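Long-range contacts in blue-light receptor of the bluf-family (Rhodobacter sphaeroides, PDB 2BYC), which probably senses blue light through a bound flavin, as a photoreceptor of the BLUF family: residues T53-R58 with A87-D92; R11-L16 with N46-V51. One frame throughout, in Å; residues are numbered along the deposited sequence.

Interaction 1 (T53-R58 with A87-D92)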
loop_
_atom_site.group_PDB
_atom_site.type_symbol
_atom_site.label_atom_id
_atom_site.label_comp_id
_atom_site.label_asym_id
_atom_site.label_seq_id
_atom_site.Cartn_x
_atom_site.Cartn_y
_atom_site.Cartn_z
ATOM N N THR A 53 1.232 -1.342 0.537
ATOM C CA THR A 53 2.667 -1.553 0.419
ATOM C C THR A 53 3.335 -0.225 0.649
ATOM O O THR A 53 2.977 0.736 -0.041
ATOM C CB THR A 53 2.999 -1.941 -0.982
ATOM O OG1 THR A 53 2.477 -3.257 -1.221
ATOM C CG2 THR A 53 4.536 -1.962 -1.177
ATOM N N ILE A 54 4.256 -0.148 1.604
ATOM C CA ILE A 54 5.013 1.113 1.808
ATOM C C ILE A 54 6.431 0.752 1.756
ATOM O O ILE A 54 6.809 -0.357 2.193
ATOM C CB ILE A 54 4.766 1.706 3.229
ATOM C CG1 ILE A 54 5.025 0.620 4.276
ATOM C CG2 ILE A 54 3.362 2.342 3.328
ATOM C CD1 ILE A 54 4.792 1.010 5.684
ATOM N N GLU A 55 7.239 1.624 1.177
ATOM C CA GLU A 55 8.660 1.254 1.006
ATOM C C GLU A 55 9.442 2.502 1.347
ATOM O O GLU A 55 8.994 3.596 1.148
ATOM C CB GLU A 55 8.972 0.810 -0.383
ATOM C CG GLU A 55 8.491 1.753 -1.413
ATOM C CD GLU A 55 8.521 1.145 -2.792
ATOM O OE1 GLU A 55 8.695 -0.069 -2.890
ATOM O OE2 GLU A 55 8.378 1.895 -3.770
ATOM N N GLY A 56 10.568 2.317 1.966
ATOM C CA GLY A 56 11.368 3.440 2.422
ATOM C C GLY A 56 12.372 2.943 3.437
ATOM O O GLY A 56 12.528 1.783 3.580
ATOM N N PRO A 57 13.076 3.842 4.132
ATOM C CA PRO A 57 14.024 3.470 5.220
ATOM C C PRO A 57 13.381 2.508 6.284
ATOM O O PRO A 57 12.266 2.771 6.815
ATOM C CB PRO A 57 14.383 4.810 5.878
ATOM C CG PRO A 57 13.930 5.953 4.868
ATOM C CD PRO A 57 13.036 5.294 3.787
ATOM N N ARG A 58 14.110 1.476 6.707
ATOM C CA ARG A 58 13.513 0.491 7.654
ATOM C C ARG A 58 12.833 1.206 8.839
ATOM O O ARG A 58 11.694 0.837 9.264
ATOM C CB ARG A 58 14.565 -0.506 8.180
ATOM C CG ARG A 58 13.991 -1.426 9.267
ATOM C CD ARG A 58 14.285 -2.955 8.942
ATOM N NE ARG A 58 15.634 -2.953 8.560
ATOM C CZ ARG A 58 16.275 -3.698 7.692
ATOM N NH1 ARG A 58 15.758 -4.732 7.045
ATOM N NH2 ARG A 58 17.521 -3.335 7.497
ATOM N N ALA A 87 15.866 -1.296 -4.689
ATOM C CA ALA A 87 15.324 -0.082 -5.307
ATOM C C ALA A 87 13.874 -0.050 -5.022
ATOM O O ALA A 87 13.298 -1.086 -4.976
ATOM C CB ALA A 87 15.521 -0.186 -6.776
ATOM N N ARG A 88 13.284 1.123 -4.839
ATOM C CA ARG A 88 11.808 1.261 -4.827
ATOM C C ARG A 88 11.068 0.660 -6.030
ATOM O O ARG A 88 11.494 0.747 -7.190
ATOM C CB ARG A 88 11.420 2.739 -4.668
ATOM C CG ARG A 88 11.916 3.371 -3.401
ATOM C CD ARG A 88 11.467 4.790 -3.306
ATOM N NE ARG A 88 12.174 5.406 -2.201
ATOM C CZ ARG A 88 11.671 5.592 -0.994
ATOM N NH1 ARG A 88 10.437 5.211 -0.720
ATOM N NH2 ARG A 88 12.392 6.173 -0.079
ATOM N N ARG A 89 9.918 0.066 -5.744
ATOM C CA ARG A 89 8.997 -0.416 -6.782
ATOM C C ARG A 89 8.064 0.722 -7.261
ATOM O O ARG A 89 7.694 0.742 -8.417
ATOM C CB ARG A 89 8.204 -1.608 -6.225
ATOM C CG ARG A 89 9.064 -2.568 -5.345
ATOM C CD ARG A 89 8.235 -3.414 -4.240
ATOM N NE ARG A 89 9.005 -4.620 -3.765
ATOM C CZ ARG A 89 9.216 -5.670 -4.540
ATOM N NH1 ARG A 89 8.703 -5.665 -5.781
ATOM N NH2 ARG A 89 9.945 -6.709 -4.113
ATOM N N PHE A 90 7.674 1.642 -6.372
ATOM C CA PHE A 90 6.786 2.757 -6.701
ATOM C C PHE A 90 7.422 4.086 -6.327
ATOM O O PHE A 90 6.868 4.851 -5.544
ATOM C CB PHE A 90 5.414 2.619 -5.958
ATOM C CG PHE A 90 4.896 1.245 -6.002
ATOM C CD1 PHE A 90 5.193 0.347 -4.961
ATOM C CD2 PHE A 90 4.266 0.762 -7.181
ATOM C CE1 PHE A 90 4.776 -0.987 -4.997
ATOM C CE2 PHE A 90 3.860 -0.589 -7.261
ATOM C CZ PHE A 90 4.112 -1.458 -6.151
ATOM N N PRO A 91 8.583 4.384 -6.920
ATOM C CA PRO A 91 9.294 5.565 -6.501
ATOM C C PRO A 91 8.526 6.863 -6.753
ATOM O O PRO A 91 8.744 7.888 -6.049
ATOM C CB PRO A 91 10.612 5.485 -7.326
ATOM C CG PRO A 91 10.282 4.642 -8.488
ATOM C CD PRO A 91 9.331 3.630 -7.937
ATOM N N ASP A 92 7.595 6.846 -7.688
ATOM C CA ASP A 92 7.027 8.102 -8.070
ATOM C C ASP A 92 5.871 8.500 -7.169
ATOM O O ASP A 92 5.348 9.600 -7.309
ATOM C CB ASP A 92 6.608 8.087 -9.556
ATOM C CG ASP A 92 7.768 7.764 -10.482
ATOM O OD1 ASP A 92 8.922 8.113 -10.133
ATOM O OD2 ASP A 92 7.535 7.131 -11.550
#
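This is a polar contact between a strand and a loop. A buried carboxylate of strand 49-55 receives backbone N-H groups of the loop between strands 77-84 and 96-98. Glu-55 carries most of it. Its CG takes the crowded position between the backbone N and the carbonyl carbon (chi1 50°). Beyond CG the chain is extended, so the carboxylate is pushed straight out to the loop. There both oxygens accept backbone N-H groups. Phe-90 N donates to Glu-55 OE2 at 2.7 Å, on the syn lone pair. Arg-89 N donates to Glu-55 OE1 at 3.1 Å, from above the carboxylate plane, and this bond is nearly straight (166°). OE2 has a further hydrogen-bond partner in Thr-40 OG1. The Arg-89 chain runs past the acid, with CG 3.5 Å from Glu-55 OE1. Its guanidinium goes on to a salt bridge with Glu-83. Arg-88 extends from CG to NE toward Gly-56 and Pro-57. The chain bends at Gly-56, where a side chain would collide with the preceding carbonyl O. Arg-88 NH1 makes a weak bond to Glu-55 O at 2.9 Å; its stronger partner is Thr-40 OG1, and NH2 bonds to Gly-38 O. The Phe-90 ring is the apolar flank. Its CE1 lies 3.9 Å from Thr-53 CG2, and Arg-89 CB rests over one ring face. Helix 120-131 adds Ala-129 against Phe-90. An alanine in place of Glu-55 would remove the acceptors of both loop N-H groups and would probably loosen the loop from the strand. The two N-H donors and the nearby arginines would be expected to stabilise the negative charge, so Glu-55 is probably ionised although buried.

Interaction 2 (R11-L16 with N46-V51). With FMN (flavin mononucleotide), chain C.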
loop_
_atom_site.group_PDB
_atom_site.type_symbol
_atom_site.label_atom_id
_atom_site.label_comp_id
_atom_site.label_asym_id
_atom_site.label_seq_id
_atom_site.Cartn_x
_atom_site.Cartn_y
_atom_site.Cartn_z
ATOM N N ARG A 11 -2.347 -6.414 5.060
ATOM C CA ARG A 11 -3.740 -6.513 4.632
ATOM C C ARG A 11 -4.498 -6.162 5.872
ATOM O O ARG A 11 -4.057 -6.538 6.973
ATOM C CB ARG A 11 -4.030 -7.973 4.300
ATOM C CG ARG A 11 -5.351 -8.184 3.639
ATOM C CD ARG A 11 -5.537 -9.645 3.205
ATOM N NE ARG A 11 -5.780 -10.472 4.363
ATOM C CZ ARG A 11 -6.970 -10.951 4.704
ATOM N NH1 ARG A 11 -8.029 -10.721 3.931
ATOM N NH2 ARG A 11 -7.088 -11.689 5.802
ATOM N N SER A 12 -5.590 -5.400 5.716
ATOM C CA SER A 12 -6.515 -5.087 6.831
ATOM C C SER A 12 -7.900 -5.113 6.350
ATOM O O SER A 12 -8.134 -5.060 5.149
ATOM C CB SER A 12 -6.262 -3.717 7.439
ATOM O OG SER A 12 -6.467 -2.707 6.509
ATOM N N ARG A 13 -8.831 -5.226 7.298
ATOM C CA ARG A 13 -10.249 -5.064 7.014
ATOM C C ARG A 13 -10.657 -3.643 7.119
ATOM O O ARG A 13 -10.404 -2.974 8.123
ATOM C CB ARG A 13 -11.093 -5.773 8.059
ATOM C CG ARG A 13 -11.470 -7.121 7.688
ATOM C CD ARG A 13 -12.981 -7.244 7.528
ATOM N NE ARG A 13 -13.263 -8.425 6.703
ATOM C CZ ARG A 13 -14.448 -8.696 6.174
ATOM N NH1 ARG A 13 -15.477 -7.856 6.385
ATOM N NH2 ARG A 13 -14.586 -9.778 5.405
ATOM N N VAL A 14 -11.352 -3.207 6.099
ATOM C CA VAL A 14 -11.899 -1.865 6.053
ATOM C C VAL A 14 -12.848 -1.590 7.207
ATOM O O VAL A 14 -13.648 -2.418 7.548
ATOM C CB VAL A 14 -12.588 -1.678 4.727
ATOM C CG1 VAL A 14 -13.588 -0.615 4.776
ATOM C CG2 VAL A 14 -11.518 -1.365 3.694
ATOM N N ARG A 15 -12.726 -0.431 7.824
ATOM C CA ARG A 15 -13.667 -0.091 8.831
ATOM C C ARG A 15 -14.040 1.391 8.723
ATOM O O ARG A 15 -13.753 2.222 9.614
ATOM C CB ARG A 15 -13.107 -0.458 10.185
ATOM C CG ARG A 15 -14.168 -0.552 11.203
ATOM C CD ARG A 15 -13.600 -0.099 12.517
ATOM N NE ARG A 15 -14.496 -0.452 13.591
ATOM C CZ ARG A 15 -14.154 -0.485 14.871
ATOM N NH1 ARG A 15 -12.897 -0.177 15.244
ATOM N NH2 ARG A 15 -15.092 -0.809 15.766
ATOM N N LEU A 16 -14.710 1.700 7.615
ATOM C CA LEU A 16 -14.926 3.085 7.159
ATOM C C LEU A 16 -16.357 3.575 7.427
ATOM O O LEU A 16 -17.301 2.951 7.002
ATOM C CB LEU A 16 -14.688 3.120 5.659
ATOM C CG LEU A 16 -13.317 2.728 5.139
ATOM C CD1 LEU A 16 -13.302 3.090 3.690
ATOM C CD2 LEU A 16 -12.318 3.549 5.880
ATOM N N ASN A 46 -10.742 -2.368 -1.981
ATOM C CA ASN A 46 -11.755 -3.084 -2.844
ATOM C C ASN A 46 -13.087 -3.008 -2.190
ATOM O O ASN A 46 -14.031 -3.644 -2.648
ATOM C CB ASN A 46 -11.389 -4.561 -3.011
ATOM C CG ASN A 46 -11.473 -5.352 -1.691
ATOM O OD1 ASN A 46 -11.328 -6.547 -1.663
ATOM N ND2 ASN A 46 -11.679 -4.684 -0.637
ATOM N N GLY A 47 -13.166 -2.208 -1.139
ATOM C CA GLY A 47 -14.409 -2.033 -0.435
ATOM C C GLY A 47 -14.504 -2.883 0.821
ATOM O O GLY A 47 -15.356 -2.634 1.650
ATOM N N VAL A 48 -13.644 -3.877 0.964
ATOM C CA VAL A 48 -13.732 -4.778 2.124
ATOM C C VAL A 48 -12.437 -4.864 2.902
ATOM O O VAL A 48 -12.452 -4.980 4.113
ATOM C CB VAL A 48 -14.132 -6.194 1.651
ATOM C CG1 VAL A 48 -14.323 -7.187 2.784
ATOM C CG2 VAL A 48 -15.415 -6.099 0.803
ATOM N N HIS A 49 -11.332 -4.853 2.172
ATOM C CA HIS A 49 -9.987 -5.056 2.719
ATOM C C HIS A 49 -9.142 -3.913 2.145
ATOM O O HIS A 49 -9.515 -3.384 1.136
ATOM C CB HIS A 49 -9.419 -6.347 2.193
ATOM C CG HIS A 49 -10.003 -7.546 2.869
ATOM N ND1 HIS A 49 -9.826 -7.781 4.222
ATOM C CD2 HIS A 49 -10.838 -8.508 2.426
ATOM C CE1 HIS A 49 -10.469 -8.884 4.560
ATOM N NE2 HIS A 49 -11.082 -9.348 3.483
ATOM N N PHE A 50 -8.097 -3.477 2.838
ATOM C CA PHE A 50 -7.007 -2.655 2.201
ATOM C C PHE A 50 -5.839 -3.573 2.143
ATOM O O PHE A 50 -5.659 -4.442 3.026
ATOM C CB PHE A 50 -6.589 -1.598 3.201
ATOM C CG PHE A 50 -7.542 -0.452 3.356
ATOM C CD1 PHE A 50 -8.119 -0.150 4.603
ATOM C CD2 PHE A 50 -7.867 0.353 2.287
ATOM C CE1 PHE A 50 -8.973 0.985 4.745
ATOM C CE2 PHE A 50 -8.724 1.439 2.434
ATOM C CZ PHE A 50 -9.257 1.750 3.697
ATOM N N VAL A 51 -5.046 -3.417 1.084
ATOM C CA VAL A 51 -3.705 -4.018 1.023
ATOM C C VAL A 51 -2.832 -2.806 0.800
ATOM O O VAL A 51 -3.075 -2.037 -0.075
ATOM C CB VAL A 51 -3.582 -5.091 -0.091
ATOM C CG1 VAL A 51 -2.159 -5.547 -0.192
ATOM C CG2 VAL A 51 -4.481 -6.364 0.293
HETATM N N1 FMN C . -1.000 7.821 6.903
HETATM C C2 FMN C . 0.196 8.148 6.305
HETATM O O2 FMN C . 0.816 9.176 6.666
HETATM N N3 FMN C . 0.724 7.382 5.318
HETATM C C4 FMN C . 0.009 6.305 4.928
HETATM O O4 FMN C . 0.483 5.585 4.109
HETATM C C4A FMN C . -1.209 5.954 5.520
HETATM N N5 FMN C . -1.901 4.836 5.086
HETATM C C5A FMN C . -3.082 4.427 5.724
HETATM C C6 FMN C . -3.754 3.294 5.325
HETATM C C7 FMN C . -4.972 2.894 5.895
HETATM C C7M FMN C . -5.609 1.547 5.532
HETATM C C8 FMN C . -5.488 3.661 6.918
HETATM C C8M FMN C . -6.765 3.272 7.646
HETATM C C9 FMN C . -4.814 4.804 7.344
HETATM C C9A FMN C . -3.583 5.190 6.731
HETATM N N10 FMN C . -2.893 6.356 7.136
HETATM C C10 FMN C . -1.694 6.707 6.527
HETATM C "C1'" FMN C . -3.536 7.397 7.989
HETATM C "C2'" FMN C . -2.677 7.371 9.231
HETATM O "O2'" FMN C . -3.269 6.337 9.964
HETATM C "C3'" FMN C . -2.608 8.680 10.035
HETATM O "O3'" FMN C . -3.827 8.866 10.683
HETATM C "C4'" FMN C . -2.284 9.949 9.263
HETATM O "O4'" FMN C . -0.926 10.006 8.778
HETATM C "C5'" FMN C . -2.463 11.154 10.191
HETATM O "O5'" FMN C . -3.662 11.917 10.039
HETATM P P FMN C . -3.590 13.336 10.782
HETATM O O1P FMN C . -4.830 14.194 10.485
HETATM O O2P FMN C . -3.529 12.976 12.261
HETATM O O3P FMN C . -2.302 13.909 10.244
HETATM O O HOH W 1 -14.861 -4.690 5.472
#
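Phe-50 leaves its strand with CG anti to the carbonyl carbon, beside the backbone N. Phe-50 CB lies 3.5 Å from Ser-12 OG, which sits at the ring edge, in plane, and is hydrogen-bonded to His-74. CG faces the C7M methyl of FMN. Phe-50 CD1 is 3.2 Å from this C7M, which lies over one face. The opposite face takes Val-14 CG2, a CH-pi contact 3.7 Å from the ring centroid and 15° off the normal. CE1 lies between the two methyls. At the tip, CZ meets Leu-16 CD2 end to end. The ring is part of the FMN pocket. The two strands here, 5-14 and 49-55, pair antiparallel in the sheet of the BLUF domain. Ser-12 and Phe-50 form the hydrogen-bonded pair, Ser-12 N to Phe-50 O being 2.9 Å. Val-14 N bonds to Val-48 O, and a water donates to the same oxygen. The other face of the sheet carries Arg-11, Arg-13, His-49 and Val-51. Arg-11 bends at chi3 (73°) and sets NH1 over one face of the His-49 ring, 3.1 Å from CE1. His-49 ND1 makes a weak bond to Ser-12 O. Val-48 CG1 lies over one face of the Arg-13 guanidinium.

In the fold
From the N terminus, strand 5-14 comes first and ends in residues 11-16. The chain then forms helix 19-37 and strand 40-45, and turns back into residues 46-51. Interaction 2 closes this loop, pairing two neighbouring strands beside the flavin. Residues 53-58 follow almost at once, running from strand 49-55 to the start of helix 58-69. The chain goes on through helix 58-69 and strands 74-75 and 77-84 to residues 87-92, where interaction 1 closes. The two loops stand in series and neither nests nor crosses. The contact centres are about 21 Å apart, on opposite sides of the chain's centre. Strand 49-55 serves both: one part pairs with 5-14 in interaction 2, another also meets the 87-92 loop.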